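Local coordinates for acyl-CoA dehydrogenase domain protein Tcur3483 (Thermomonospora curvata, PDB 6WY9) that binds FAD and probably oxidises CH-CH bonds of acyl-CoA-type substrates, at residues 268-282 against 340-352. Numbering follows the deposited sequence.
Sequences LGGRMIRLWEDVVAW and HIDVQRTLTGILG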
ATOM      1  N   LEU A 268      21.434   3.007  -9.835  1.00 55.53           N
ATOM      2  CA  LEU A 268      20.120   3.018 -10.489  1.00 55.51           C
ATOM      3  C   LEU A 268      19.179   3.974  -9.785  1.00 53.04           C
ATOM      4  O   LEU A 268      18.436   4.724 -10.429  1.00 52.98           O
ATOM      5  CB  LEU A 268      19.479   1.635 -10.500  1.00 58.37           C
ATOM      6  CG  LEU A 268      20.265   0.486 -11.119  1.00 65.43           C
ATOM      7  CD1 LEU A 268      19.420  -0.796 -11.216  1.00 66.68           C
ATOM      8  CD2 LEU A 268      20.850   0.878 -12.479  1.00 68.72           C
ATOM      9  N   GLY A 269      19.140   3.897  -8.454  1.00 50.52           N
ATOM     10  CA  GLY A 269      18.370   4.862  -7.692  1.00 46.98           C
ATOM     11  C   GLY A 269      18.810   6.287  -7.972  1.00 45.73           C
ATOM     12  O   GLY A 269      17.982   7.192  -8.064  1.00 44.19           O
ATOM     13  N   GLY A 270      20.118   6.502  -8.116  1.00 44.98           N
ATOM     14  CA  GLY A 270      20.604   7.817  -8.490  1.00 47.00           C
ATOM     15  C   GLY A 270      19.934   8.323  -9.754  1.00 48.04           C
ATOM     16  O   GLY A 270      19.524   9.483  -9.837  1.00 46.21           O
ATOM     17  N   ARG A 271      19.759   7.434 -10.732  1.00 49.28           N
ATOM     18  CA  ARG A 271      19.119   7.818 -11.984  1.00 49.67           C
ATOM     19  C   ARG A 271      17.650   8.202 -11.781  1.00 44.19           C
ATOM     20  O   ARG A 271      17.156   9.160 -12.389  1.00 42.51           O
ATOM     21  CB  ARG A 271      19.244   6.671 -12.988  1.00 54.43           C
ATOM     22  CG  ARG A 271      18.637   7.043 -14.307  1.00 58.96           C
ATOM     23  CD  ARG A 271      19.105   6.192 -15.459  1.00 64.92           C
ATOM     24  NE  ARG A 271      18.474   6.703 -16.665  1.00 69.92           N
ATOM     25  CZ  ARG A 271      18.276   6.013 -17.777  1.00 75.28           C
ATOM     26  NH1 ARG A 271      18.678   4.755 -17.860  1.00 77.56           N
ATOM     27  NH2 ARG A 271      17.676   6.596 -18.804  1.00 76.56           N
ATOM     28  N   MET A 272      16.923   7.463 -10.948  1.00 41.06           N
ATOM     29  CA  MET A 272      15.529   7.834 -10.691  1.00 40.51           C
ATOM     30  C   MET A 272      15.406   9.164  -9.943  1.00 38.46           C
ATOM     31  O   MET A 272      14.407   9.895 -10.106  1.00 37.89           O
ATOM     32  CB  MET A 272      14.813   6.731  -9.888  1.00 43.21           C
ATOM     33  CG  MET A 272      14.711   5.413 -10.651  1.00 46.18           C
ATOM     34  SD  MET A 272      13.966   5.610 -12.274  1.00 47.10           S
ATOM     35  CE  MET A 272      12.437   6.522 -11.938  1.00 46.44           C
ATOM     36  N   ILE A 273      16.373   9.484  -9.096  1.00 37.51           N
ATOM     37  CA  ILE A 273      16.364  10.796  -8.444  1.00 38.87           C
ATOM     38  C   ILE A 273      16.493  11.902  -9.488  1.00 39.47           C
ATOM     39  O   ILE A 273      15.745  12.898  -9.475  1.00 37.59           O
ATOM     40  CB  ILE A 273      17.484  10.870  -7.389  1.00 40.12           C
ATOM     41  CG1 ILE A 273      17.131   9.987  -6.186  1.00 42.31           C
ATOM     42  CG2 ILE A 273      17.711  12.331  -6.918  1.00 39.77           C
ATOM     43  CD1 ILE A 273      18.279   9.824  -5.162  1.00 44.36           C
ATOM     44  N   ARG A 274      17.431  11.735 -10.427  1.00 41.51           N
ATOM     45  CA  ARG A 274      17.589  12.726 -11.500  1.00 46.73           C
ATOM     46  C   ARG A 274      16.307  12.886 -12.331  1.00 41.91           C
ATOM     47  O   ARG A 274      15.931  14.008 -12.712  1.00 39.03           O
ATOM     48  CB  ARG A 274      18.763  12.346 -12.417  1.00 58.56           C
ATOM     49  CG  ARG A 274      20.129  12.351 -11.747  1.00 74.16           C
ATOM     50  CD  ARG A 274      20.395  13.656 -11.007  1.00 88.75           C
ATOM     51  NE  ARG A 274      21.816  13.937 -10.796  1.00102.94           N
ATOM     52  CZ  ARG A 274      22.599  14.574 -11.668  1.00113.48           C
ATOM     53  NH1 ARG A 274      22.121  14.996 -12.833  1.00116.22           N
ATOM     54  NH2 ARG A 274      23.871  14.789 -11.376  1.00118.30           N
ATOM     55  N   LEU A 275      15.679  11.772 -12.690  1.00 39.26           N
ATOM     56  CA  LEU A 275      14.454  11.828 -13.463  1.00 39.50           C
ATOM     57  C   LEU A 275      13.324  12.501 -12.674  1.00 37.88           C
ATOM     58  O   LEU A 275      12.544  13.257 -13.245  1.00 38.55           O
ATOM     59  CB  LEU A 275      14.058  10.411 -13.899  1.00 40.91           C
ATOM     60  CG  LEU A 275      14.957   9.939 -15.059  1.00 43.86           C
ATOM     61  CD1 LEU A 275      14.828   8.417 -15.361  1.00 43.79           C
ATOM     62  CD2 LEU A 275      14.732  10.786 -16.355  1.00 45.63           C
ATOM     63  N   TRP A 276      13.211  12.209 -11.371  1.00 38.18           N
ATOM     64  CA  TRP A 276      12.269  12.922 -10.512  1.00 38.22           C
ATOM     65  C   TRP A 276      12.495  14.433 -10.592  1.00 38.64           C
ATOM     66  O   TRP A 276      11.558  15.203 -10.806  1.00 38.56           O
ATOM     67  CB  TRP A 276      12.397  12.402  -9.069  1.00 38.41           C
ATOM     68  CG  TRP A 276      11.473  13.091  -8.051  1.00 35.75           C
ATOM     69  CD1 TRP A 276      10.285  12.608  -7.569  1.00 35.88           C
ATOM     70  CD2 TRP A 276      11.707  14.322  -7.365  1.00 37.02           C
ATOM     71  NE1 TRP A 276       9.742  13.495  -6.651  1.00 34.61           N
ATOM     72  CE2 TRP A 276      10.588  14.552  -6.506  1.00 36.11           C
ATOM     73  CE3 TRP A 276      12.728  15.278  -7.408  1.00 37.27           C
ATOM     74  CZ2 TRP A 276      10.481  15.682  -5.699  1.00 36.18           C
ATOM     75  CZ3 TRP A 276      12.613  16.415  -6.605  1.00 38.23           C
ATOM     76  CH2 TRP A 276      11.484  16.603  -5.766  1.00 37.59           C
ATOM     77  N   GLU A 277      13.745  14.876 -10.459  1.00 39.48           N
ATOM     78  CA  GLU A 277      14.045  16.293 -10.601  1.00 41.33           C
ATOM     79  C   GLU A 277      13.623  16.833 -11.958  1.00 41.53           C
ATOM     80  O   GLU A 277      13.132  17.968 -12.054  1.00 41.36           O
ATOM     81  CB  GLU A 277      15.533  16.549 -10.419  1.00 44.05           C
ATOM     82  CG  GLU A 277      16.043  16.304  -9.041  1.00 49.87           C
ATOM     83  CD  GLU A 277      17.535  16.555  -8.993  1.00 58.55           C
ATOM     84  OE1 GLU A 277      18.283  16.027  -9.851  1.00 61.47           O
ATOM     85  OE2 GLU A 277      17.946  17.340  -8.131  1.00 62.78           O
ATOM     86  N   ASP A 278      13.887  16.079 -13.029  1.00 40.18           N
ATOM     87  CA  ASP A 278      13.535  16.573 -14.350  1.00 40.20           C
ATOM     88  C   ASP A 278      12.027  16.709 -14.487  1.00 40.68           C
ATOM     89  O   ASP A 278      11.533  17.644 -15.136  1.00 40.32           O
ATOM     90  CB  ASP A 278      14.067  15.636 -15.424  1.00 40.11           C
ATOM     91  CG  ASP A 278      15.579  15.618 -15.496  1.00 44.02           C
ATOM     92  OD1 ASP A 278      16.266  16.568 -15.039  1.00 45.34           O
ATOM     93  OD2 ASP A 278      16.072  14.606 -16.032  1.00 44.90           O
ATOM     94  N   VAL A 279      11.276  15.772 -13.899  1.00 38.69           N
ATOM     95  CA  VAL A 279       9.823  15.856 -13.951  1.00 39.91           C
ATOM     96  C   VAL A 279       9.326  17.071 -13.172  1.00 40.52           C
ATOM     97  O   VAL A 279       8.418  17.775 -13.638  1.00 41.77           O
ATOM     98  CB  VAL A 279       9.169  14.549 -13.464  1.00 37.71           C
ATOM     99  CG1 VAL A 279       7.645  14.759 -13.350  1.00 38.75           C
ATOM    100  CG2 VAL A 279       9.463  13.410 -14.500  1.00 37.08           C
ATOM    101  N   VAL A 280       9.899  17.348 -11.984  1.00 38.85           N
ATOM    102  CA  VAL A 280       9.550  18.581 -11.265  1.00 37.92           C
ATOM    103  C   VAL A 280       9.700  19.797 -12.177  1.00 39.02           C
ATOM    104  O   VAL A 280       8.797  20.641 -12.266  1.00 38.27           O
ATOM    105  CB  VAL A 280      10.387  18.744  -9.976  1.00 37.77           C
ATOM    106  CG1 VAL A 280      10.082  20.111  -9.279  1.00 38.88           C
ATOM    107  CG2 VAL A 280      10.068  17.633  -8.995  1.00 36.24           C
ATOM    108  N   ALA A 281      10.852  19.922 -12.851  1.00 39.99           N
ATOM    109  CA  ALA A 281      11.097  21.086 -13.713  1.00 41.96           C
ATOM    110  C   ALA A 281      10.094  21.144 -14.864  1.00 43.95           C
ATOM    111  O   ALA A 281       9.568  22.219 -15.199  1.00 43.38           O
ATOM    112  CB  ALA A 281      12.531  21.047 -14.279  1.00 42.56           C
ATOM    113  N   TRP A 282       9.842  19.993 -15.496  1.00 41.45           N
ATOM    114  CA  TRP A 282       8.882  19.911 -16.594  1.00 41.40           C
ATOM    115  C   TRP A 282       7.485  20.340 -16.152  1.00 38.69           C
ATOM    116  O   TRP A 282       6.814  21.117 -16.852  1.00 36.91           O
ATOM    117  CB  TRP A 282       8.869  18.476 -17.127  1.00 39.89           C
ATOM    118  CG  TRP A 282       7.814  18.134 -18.152  1.00 38.80           C
ATOM    119  CD1 TRP A 282       7.911  18.244 -19.528  1.00 39.42           C
ATOM    120  CD2 TRP A 282       6.531  17.587 -17.881  1.00 37.70           C
ATOM    121  NE1 TRP A 282       6.745  17.796 -20.102  1.00 39.27           N
ATOM    122  CE2 TRP A 282       5.890  17.380 -19.116  1.00 39.28           C
ATOM    123  CE3 TRP A 282       5.847  17.265 -16.701  1.00 37.58           C
ATOM    124  CZ2 TRP A 282       4.588  16.843 -19.212  1.00 38.94           C
ATOM    125  CZ3 TRP A 282       4.573  16.738 -16.792  1.00 38.47           C
ATOM    126  CH2 TRP A 282       3.953  16.533 -18.039  1.00 38.71           C
ATOM    127  N   HIS A 340      12.036   2.076  -6.821  1.00 32.89           N
ATOM    128  CA  HIS A 340      12.188   2.474  -8.229  1.00 35.20           C
ATOM    129  C   HIS A 340      10.887   2.291  -9.006  1.00 34.51           C
ATOM    130  O   HIS A 340      10.517   3.151  -9.825  1.00 34.36           O
ATOM    131  CB  HIS A 340      13.294   1.688  -8.938  1.00 35.12           C
ATOM    132  CG  HIS A 340      14.623   1.777  -8.261  1.00 37.15           C
ATOM    133  ND1 HIS A 340      15.682   0.959  -8.593  1.00 40.75           N
ATOM    134  CD2 HIS A 340      15.062   2.574  -7.255  1.00 38.25           C
ATOM    135  CE1 HIS A 340      16.717   1.241  -7.814  1.00 41.20           C
ATOM    136  NE2 HIS A 340      16.361   2.210  -6.984  1.00 38.45           N
ATOM    137  N   ILE A 341      10.184   1.169  -8.777  1.00 34.50           N
ATOM    138  CA  ILE A 341       8.910   0.924  -9.456  1.00 35.96           C
ATOM    139  C   ILE A 341       7.838   1.924  -9.003  1.00 35.79           C
ATOM    140  O   ILE A 341       7.044   2.416  -9.816  1.00 35.74           O
ATOM    141  CB  ILE A 341       8.437  -0.525  -9.222  1.00 37.22           C
ATOM    142  CG1 ILE A 341       9.296  -1.531  -9.984  1.00 41.89           C
ATOM    143  CG2 ILE A 341       6.981  -0.720  -9.732  1.00 37.82           C
ATOM    144  CD1 ILE A 341       9.016  -2.967  -9.464  1.00 43.12           C
ATOM    145  N   ASP A 342       7.730   2.163  -7.694  1.00 36.36           N
ATOM    146  CA  ASP A 342       6.776   3.170  -7.200  1.00 37.80           C
ATOM    147  C   ASP A 342       7.014   4.534  -7.874  1.00 35.22           C
ATOM    148  O   ASP A 342       6.084   5.180  -8.373  1.00 34.01           O
ATOM    149  CB  ASP A 342       6.939   3.261  -5.674  1.00 40.36           C
ATOM    150  CG  ASP A 342       5.949   4.207  -5.007  1.00 42.17           C
ATOM    151  OD1 ASP A 342       5.026   4.772  -5.651  1.00 41.91           O
ATOM    152  OD2 ASP A 342       6.142   4.399  -3.787  1.00 42.79           O
ATOM    153  N   VAL A 343       8.272   4.966  -7.934  1.00 34.87           N
ATOM    154  CA  VAL A 343       8.580   6.247  -8.564  1.00 35.33           C
ATOM    155  C   VAL A 343       8.267   6.216 -10.076  1.00 36.30           C
ATOM    156  O   VAL A 343       7.726   7.186 -10.650  1.00 35.64           O
ATOM    157  CB  VAL A 343      10.053   6.591  -8.268  1.00 36.42           C
ATOM    158  CG1 VAL A 343      10.496   7.863  -9.043  1.00 36.98           C
ATOM    159  CG2 VAL A 343      10.249   6.789  -6.750  1.00 34.35           C
ATOM    160  N   GLN A 344       8.614   5.116 -10.748  1.00 35.47           N
ATOM    161  CA  GLN A 344       8.271   4.993 -12.160  1.00 36.48           C
ATOM    162  C   GLN A 344       6.770   5.119 -12.377  1.00 36.86           C
ATOM    163  O   GLN A 344       6.340   5.819 -13.293  1.00 37.47           O
ATOM    164  CB  GLN A 344       8.802   3.663 -12.730  1.00 35.16           C
ATOM    165  CG  GLN A 344      10.348   3.694 -12.891  1.00 37.05           C
ATOM    166  CD  GLN A 344      11.027   2.317 -12.894  1.00 37.60           C
ATOM    167  OE1 GLN A 344      10.359   1.275 -12.852  1.00 38.81           O
ATOM    168  NE2 GLN A 344      12.379   2.313 -12.906  1.00 38.29           N
ATOM    169  N   ARG A 345       5.956   4.406 -11.577  1.00 37.87           N
ATOM    170  CA  ARG A 345       4.502   4.486 -11.742  1.00 37.70           C
ATOM    171  C   ARG A 345       4.031   5.906 -11.537  1.00 34.54           C
ATOM    172  O   ARG A 345       3.214   6.428 -12.298  1.00 33.29           O
ATOM    173  CB  ARG A 345       3.767   3.600 -10.719  1.00 38.16           C
ATOM    174  CG  ARG A 345       3.832   2.085 -10.972  1.00 41.13           C
ATOM    175  CD  ARG A 345       3.208   1.328  -9.768  1.00 40.77           C
ATOM    176  NE  ARG A 345       1.791   1.679  -9.543  1.00 40.08           N
ATOM    177  CZ  ARG A 345       0.925   0.820  -9.022  1.00 39.61           C
ATOM    178  NH1 ARG A 345       1.325  -0.405  -8.710  1.00 37.36           N
ATOM    179  NH2 ARG A 345      -0.324   1.164  -8.802  1.00 39.97           N
ATOM    180  N   THR A 346       4.554   6.542 -10.488  1.00 34.44           N
ATOM    181  CA  THR A 346       4.040   7.826 -10.043  1.00 36.13           C
ATOM    182  C   THR A 346       4.406   8.935 -11.025  1.00 35.46           C
ATOM    183  O   THR A 346       3.554   9.744 -11.384  1.00 34.82           O
ATOM    184  CB  THR A 346       4.576   8.134  -8.638  1.00 37.50           C
ATOM    185  OG1 THR A 346       4.192   7.093  -7.734  1.00 37.00           O
ATOM    186  CG2 THR A 346       4.009   9.473  -8.144  1.00 39.20           C
ATOM    187  N   LEU A 347       5.669   8.970 -11.485  1.00 33.87           N
ATOM    188  CA  LEU A 347       6.102   9.970 -12.458  1.00 35.05           C
ATOM    189  C   LEU A 347       5.391   9.794 -13.792  1.00 35.90           C
ATOM    190  O   LEU A 347       5.100  10.796 -14.464  1.00 35.60           O
ATOM    191  CB  LEU A 347       7.633   9.941 -12.697  1.00 35.63           C
ATOM    192  CG  LEU A 347       8.527  10.318 -11.489  1.00 35.54           C
ATOM    193  CD1 LEU A 347      10.044  10.206 -11.854  1.00 34.94           C
ATOM    194  CD2 LEU A 347       8.199  11.753 -10.870  1.00 35.80           C
ATOM    195  N   THR A 348       5.122   8.548 -14.201  1.00 35.64           N
ATOM    196  CA  THR A 348       4.338   8.322 -15.405  1.00 36.64           C
ATOM    197  C   THR A 348       2.960   8.997 -15.293  1.00 36.97           C
ATOM    198  O   THR A 348       2.485   9.640 -16.243  1.00 38.10           O
ATOM    199  CB  THR A 348       4.195   6.800 -15.665  1.00 38.23           C
ATOM    200  OG1 THR A 348       5.470   6.254 -16.028  1.00 41.02           O
ATOM    201  CG2 THR A 348       3.226   6.537 -16.837  1.00 36.41           C
ATOM    202  N   GLY A 349       2.280   8.811 -14.161  1.00 34.82           N
ATOM    203  CA  GLY A 349       1.008   9.500 -13.963  1.00 35.55           C
ATOM    204  C   GLY A 349       1.146  11.011 -14.096  1.00 36.02           C
ATOM    205  O   GLY A 349       0.332  11.663 -14.756  1.00 36.12           O
ATOM    206  N   ILE A 350       2.197  11.583 -13.496  1.00 35.99           N
ATOM    207  CA  ILE A 350       2.375  13.041 -13.550  1.00 35.34           C
ATOM    208  C   ILE A 350       2.577  13.516 -14.977  1.00 37.79           C
ATOM    209  O   ILE A 350       2.177  14.635 -15.342  1.00 36.78           O
ATOM    210  CB  ILE A 350       3.550  13.470 -12.644  1.00 34.85           C
ATOM    211  CG1 ILE A 350       3.155  13.210 -11.161  1.00 31.02           C
ATOM    212  CG2 ILE A 350       3.945  14.957 -12.945  1.00 34.74           C
ATOM    213  CD1 ILE A 350       4.399  13.342 -10.132  1.00 32.03           C
ATOM    214  N   LEU A 351       3.209  12.689 -15.810  1.00 37.23           N
ATOM    215  CA  LEU A 351       3.439  13.056 -17.192  1.00 38.31           C
ATOM    216  C   LEU A 351       2.160  13.086 -18.023  1.00 38.62           C
ATOM    217  O   LEU A 351       2.202  13.585 -19.149  1.00 41.47           O
ATOM    218  CB  LEU A 351       4.465  12.094 -17.826  1.00 39.34           C
ATOM    219  CG  LEU A 351       5.891  12.164 -17.277  1.00 40.79           C
ATOM    220  CD1 LEU A 351       6.808  11.195 -18.076  1.00 42.31           C
ATOM    221  CD2 LEU A 351       6.435  13.572 -17.434  1.00 40.89           C
ATOM    222  N   GLY A 352       1.032  12.593 -17.509  1.00 40.55           N
ATOM    223  CA  GLY A 352      -0.177  12.748 -18.297  1.00 40.54           C
ATOM    224  C   GLY A 352      -0.139  11.933 -19.579  1.00 40.73           C
ATOM    225  O   GLY A 352       0.482  10.861 -19.664  1.00 38.66           O
TER
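Met272 and Leu347 interlock as reciprocal knobs into holes between two helices of the C-terminal helical domain of the acyl-CoA dehydrogenase fold. The axes of the two segments run nearly parallel, 21° apart, and approach to 10.6 Å, and side chains mesh along most of both segments. Met272, its chain bent at both chi2 and chi3, curls its methyl into the hollow lined by His340, Val343, Gln344 and Leu347; Met272 CE lies 3.6 Å from Gln344 CG, with the two side chains crossing at about a right angle. In return, Leu347 fills the hollow of Met272, Leu275, Trp276 and Val279. Its branches divide the work: Leu347 CD1 lies 3.8 Å from Trp276 CA, and Leu347 CD2 3.9 Å from Val279 CB. Val279 is wedged in beside it, pushing CG1 against Ile350 CG2 (3.7 Å). At the N-terminal end of 268-282, Gly269, having no side chain, lets the His340 ring come close, with His340 NE2 3.4 Å from Gly269 CA. Helix 292-321 lies alongside both, touching His340 through Met308 and accepting a hydrogen bond from Trp276 NE1 at Leu298 O. At the C-terminal end of 340-352, the Trp282 indole closes the groove: Leu351 CD2 makes a CH-pi contact 3.7 Å from the six-membered ring centroid and 11° off its normal, while Ile350 O meets the ring's edge near CZ3.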